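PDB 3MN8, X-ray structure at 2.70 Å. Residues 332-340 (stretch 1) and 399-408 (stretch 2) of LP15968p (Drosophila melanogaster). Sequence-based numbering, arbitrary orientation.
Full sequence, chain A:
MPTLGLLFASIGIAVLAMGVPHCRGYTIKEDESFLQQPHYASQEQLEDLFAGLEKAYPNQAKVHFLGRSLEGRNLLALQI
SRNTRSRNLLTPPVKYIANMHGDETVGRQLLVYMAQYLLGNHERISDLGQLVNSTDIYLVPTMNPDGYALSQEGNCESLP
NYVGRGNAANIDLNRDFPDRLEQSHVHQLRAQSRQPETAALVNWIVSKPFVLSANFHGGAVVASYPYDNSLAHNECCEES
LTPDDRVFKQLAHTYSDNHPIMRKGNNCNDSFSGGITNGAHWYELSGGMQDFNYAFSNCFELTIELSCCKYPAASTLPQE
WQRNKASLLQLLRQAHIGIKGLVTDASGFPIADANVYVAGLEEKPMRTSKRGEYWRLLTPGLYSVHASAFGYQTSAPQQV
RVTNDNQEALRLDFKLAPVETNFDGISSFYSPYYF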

# COMPACT_ATOMS: atom_id res chain seq x y z
N LEU A 332 -1.26 -5.53 -6.85
CA LEU A 332 -1.08 -4.26 -7.53
C LEU A 332 -2.18 -4.08 -8.56
O LEU A 332 -2.77 -3.01 -8.65
N ARG A 333 -2.47 -5.13 -9.32
CA ARG A 333 -3.49 -5.05 -10.37
C ARG A 333 -4.90 -4.83 -9.83
O ARG A 333 -5.82 -4.51 -10.59
N GLN A 334 -5.07 -4.98 -8.52
CA GLN A 334 -6.33 -4.68 -7.86
C GLN A 334 -6.57 -3.16 -7.78
O GLN A 334 -7.70 -2.71 -7.56
N ALA A 335 -5.53 -2.37 -7.98
CA ALA A 335 -5.72 -0.93 -8.07
C ALA A 335 -6.45 -0.57 -9.36
O ALA A 335 -6.59 0.61 -9.70
N HIS A 336 -6.91 -1.57 -10.09
CA HIS A 336 -7.58 -1.27 -11.35
C HIS A 336 -9.03 -1.65 -11.37
O HIS A 336 -9.74 -1.35 -12.33
N ILE A 337 -9.48 -2.29 -10.29
CA ILE A 337 -10.88 -2.66 -10.19
C ILE A 337 -11.77 -1.45 -9.99
O ILE A 337 -11.29 -0.35 -9.70
N GLY A 338 -13.06 -1.68 -10.16
CA GLY A 338 -14.04 -0.63 -9.95
C GLY A 338 -14.10 0.35 -11.10
O GLY A 338 -14.13 -0.04 -12.27
N ILE A 339 -14.12 1.63 -10.74
CA ILE A 339 -14.27 2.69 -11.72
C ILE A 339 -13.33 3.83 -11.46
O ILE A 339 -12.56 3.83 -10.49
N LYS A 340 -13.40 4.81 -12.34
CA LYS A 340 -12.57 5.98 -12.25
C LYS A 340 -13.13 6.99 -13.22
O LYS A 340 -13.85 6.61 -14.17
N GLN A 399 -25.96 4.73 -12.92
CA GLN A 399 -25.91 3.30 -12.64
C GLN A 399 -24.85 2.65 -13.52
O GLN A 399 -24.80 2.88 -14.72
N VAL A 400 -24.01 1.83 -12.91
CA VAL A 400 -22.94 1.19 -13.64
C VAL A 400 -22.79 -0.26 -13.21
O VAL A 400 -22.87 -0.58 -12.02
N ARG A 401 -22.59 -1.13 -14.19
CA ARG A 401 -22.36 -2.54 -13.92
C ARG A 401 -20.85 -2.80 -13.84
O ARG A 401 -20.14 -2.79 -14.84
N VAL A 402 -20.36 -3.00 -12.63
CA VAL A 402 -18.93 -3.27 -12.45
C VAL A 402 -18.59 -4.74 -12.60
O VAL A 402 -18.83 -5.55 -11.69
N THR A 403 -18.04 -5.07 -13.77
CA THR A 403 -17.36 -6.33 -13.99
C THR A 403 -15.89 -6.02 -13.92
O THR A 403 -15.42 -5.05 -14.52
N ASN A 404 -15.15 -6.81 -13.14
CA ASN A 404 -13.72 -6.56 -13.03
C ASN A 404 -12.97 -7.55 -13.90
O ASN A 404 -12.10 -8.29 -13.44
N ASP A 405 -13.34 -7.53 -15.18
CA ASP A 405 -12.78 -8.43 -16.19
C ASP A 405 -11.72 -7.73 -17.02
O ASP A 405 -10.65 -8.30 -17.30
N ASN A 406 -11.99 -6.48 -17.41
CA ASN A 406 -11.05 -5.74 -18.24
C ASN A 406 -9.91 -5.12 -17.46
O ASN A 406 -9.97 -4.97 -16.24
N GLN A 407 -8.88 -4.73 -18.22
CA GLN A 407 -7.61 -4.33 -17.65
C GLN A 407 -7.68 -3.06 -16.82
O GLN A 407 -6.92 -2.91 -15.87
N GLU A 408 -8.58 -2.16 -17.17
CA GLU A 408 -8.66 -0.89 -16.45
C GLU A 408 -10.07 -0.51 -16.01
O GLU A 408 -11.06 -0.84 -16.68

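Where two chain segments meet without pairing their backbones, a few polar side chains can link the two while small apolar contacts lie beside them. Residues 332-340 and 399-408 of LP15968p illustrate the principle: the stretches bury 441 Å² between them, both sides summed, and Glu408, His336 and Asn404 cover the most.

Glu408, whose CA-to-CB bond runs sideways to the other stretch, adopts chi1 m and chi2 t, an extended form that carries the carboxylate to Lys340. The lysine starts in the p rotamer and then continues through three t torsions, so that although its CA-to-CB bond also points sideways, its end comes nearer. NZ of Lys340 lies 3.3 Å from OE2 of Glu408, making a salt bridge that includes a hydrogen bond; the same ammonium is also hydrogen-bonded elsewhere in the structure. At 3.3 Å the pair is somewhat long, but it pairs the charge of a buried lysine with a carboxylate.

His336 occupies the same end of the contact. Its CA-to-CB bond points toward the second stretch, with chi1 m, and its CB sits 3.5 Å from the backbone O of Gln407. The ring approaches the aliphatic part of the glutamate, ND1 of His336 being 4.4 Å from CG of Glu408, while NE2 is hydrogen-bonded elsewhere. The imidazole thus packs here rather than forming a polar link across the stretches.

Asn404 supplies a strongly directional contact. Pointing toward stretch 1 with chi1 m, it places its OD1 2.9 Å from the backbone N of Gly338, and the N-H...O angle of 170° makes this a nearly linear hydrogen bond. A side-chain carbonyl here accepts from a backbone N. The same OD1 lies 3.5 Å from CB of Ile337, whose side chain, with chi1 p and chi2 t, then leads away. Gly338 adopts a positive phi of 76°, a conformation that favours glycine, and its CA rests 4.0 Å from CG1 of Val402.

Beyond this polar anchor the contact becomes apolar. Val402, chi1 t, and Val400, chi1 p, both point toward stretch 1 and converge on one methyl: CG2 of Ile339 is 4.2 Å from CG2 of Val402 and 4.5 Å from CG1 of Val400. Ile339 itself is p, t, its CA-to-CB bond directed sideways. The two valines, alternate residues of one strand, therefore share a single isoleucine branch.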

# COMPACT_ATOMS: atom_id res chain seq x y z
CB LEU A 332 0.30 -4.16 -8.17
CG LEU A 332 1.42 -3.95 -7.14
CD1 LEU A 332 2.81 -4.09 -7.74
CD2 LEU A 332 1.28 -2.61 -6.44
CB ARG A 333 -3.44 -6.27 -11.29
CG ARG A 333 -2.03 -6.56 -11.79
CD ARG A 333 -1.99 -7.35 -13.09
NE ARG A 333 -2.22 -6.50 -14.25
CZ ARG A 333 -1.40 -6.30 -15.27
NH1 ARG A 333 -1.80 -5.49 -16.24
NH2 ARG A 333 -0.20 -6.88 -15.36
CB GLN A 334 -6.36 -5.30 -6.47
CG GLN A 334 -6.59 -6.82 -6.44
CD GLN A 334 -8.01 -7.19 -6.83
OE1 GLN A 334 -8.97 -6.89 -6.12
NE2 GLN A 334 -8.15 -7.86 -7.97
CB ALA A 335 -4.38 -0.21 -7.99
CB HIS A 336 -6.83 -1.91 -12.50
CG HIS A 336 -5.45 -1.36 -12.66
ND1 HIS A 336 -5.21 -0.10 -13.19
CD2 HIS A 336 -4.24 -1.88 -12.35
CE1 HIS A 336 -3.90 0.11 -13.21
NE2 HIS A 336 -3.29 -0.95 -12.71
CB ILE A 337 -11.14 -3.66 -9.05
CG1 ILE A 337 -10.85 -3.01 -7.69
CG2 ILE A 337 -10.32 -4.94 -9.25
CD1 ILE A 337 -10.95 -3.98 -6.54
CB ILE A 339 -15.68 3.31 -11.71
CG1 ILE A 339 -15.99 3.84 -10.30
CG2 ILE A 339 -16.72 2.30 -12.21
CD1 ILE A 339 -17.34 4.55 -10.16
CB LYS A 340 -11.11 5.67 -12.55
CG LYS A 340 -10.79 5.19 -13.96
CD LYS A 340 -9.27 5.10 -14.12
CE LYS A 340 -8.85 4.51 -15.44
NZ LYS A 340 -7.40 4.20 -15.40
CB GLN A 399 -27.28 2.68 -12.90
CG GLN A 399 -27.24 1.20 -13.16
CD GLN A 399 -28.46 0.73 -13.94
OE1 GLN A 399 -28.58 0.98 -15.14
NE2 GLN A 399 -29.38 0.06 -13.26
CB VAL A 400 -21.59 1.92 -13.43
CG1 VAL A 400 -21.14 1.79 -11.99
CG2 VAL A 400 -20.54 1.37 -14.37
CB ARG A 401 -23.03 -3.42 -14.98
CG ARG A 401 -22.70 -4.89 -14.90
CD ARG A 401 -22.94 -5.57 -16.23
NE ARG A 401 -24.34 -5.50 -16.59
CZ ARG A 401 -24.86 -5.07 -17.73
NH1 ARG A 401 -24.13 -4.65 -18.75
NH2 ARG A 401 -26.18 -5.07 -17.83
CB VAL A 402 -18.40 -2.79 -11.10
CG1 VAL A 402 -16.95 -3.24 -10.94
CG2 VAL A 402 -18.52 -1.29 -11.00
CB THR A 403 -17.68 -6.94 -15.38
OG1 THR A 403 -16.81 -8.04 -15.63
CG2 THR A 403 -17.50 -5.91 -16.49
CB ASN A 404 -13.25 -6.62 -11.57
CG ASN A 404 -13.75 -5.44 -10.76
OD1 ASN A 404 -13.75 -4.30 -11.23
ND2 ASN A 404 -14.20 -5.71 -9.53
CB ASP A 405 -13.90 -8.97 -17.09
CG ASP A 405 -13.46 -10.17 -17.94
OD1 ASP A 405 -12.25 -10.31 -18.22
OD2 ASP A 405 -14.33 -10.97 -18.33
CB ASN A 406 -11.72 -4.67 -19.10
CG ASN A 406 -10.71 -3.89 -19.93
OD1 ASN A 406 -10.05 -4.45 -20.81
ND2 ASN A 406 -10.55 -2.61 -19.63
CB GLN A 407 -6.57 -4.20 -18.76
CG GLN A 407 -5.86 -5.50 -19.09
CD GLN A 407 -4.83 -5.34 -20.20
OE1 GLN A 407 -4.97 -4.47 -21.07
NE2 GLN A 407 -3.80 -6.17 -20.18
CB GLU A 408 -7.98 0.23 -17.26
CG GLU A 408 -6.48 -0.00 -17.40
CD GLU A 408 -5.73 1.15 -18.03
OE1 GLU A 408 -4.84 0.87 -18.86
OE2 GLU A 408 -6.01 2.33 -17.70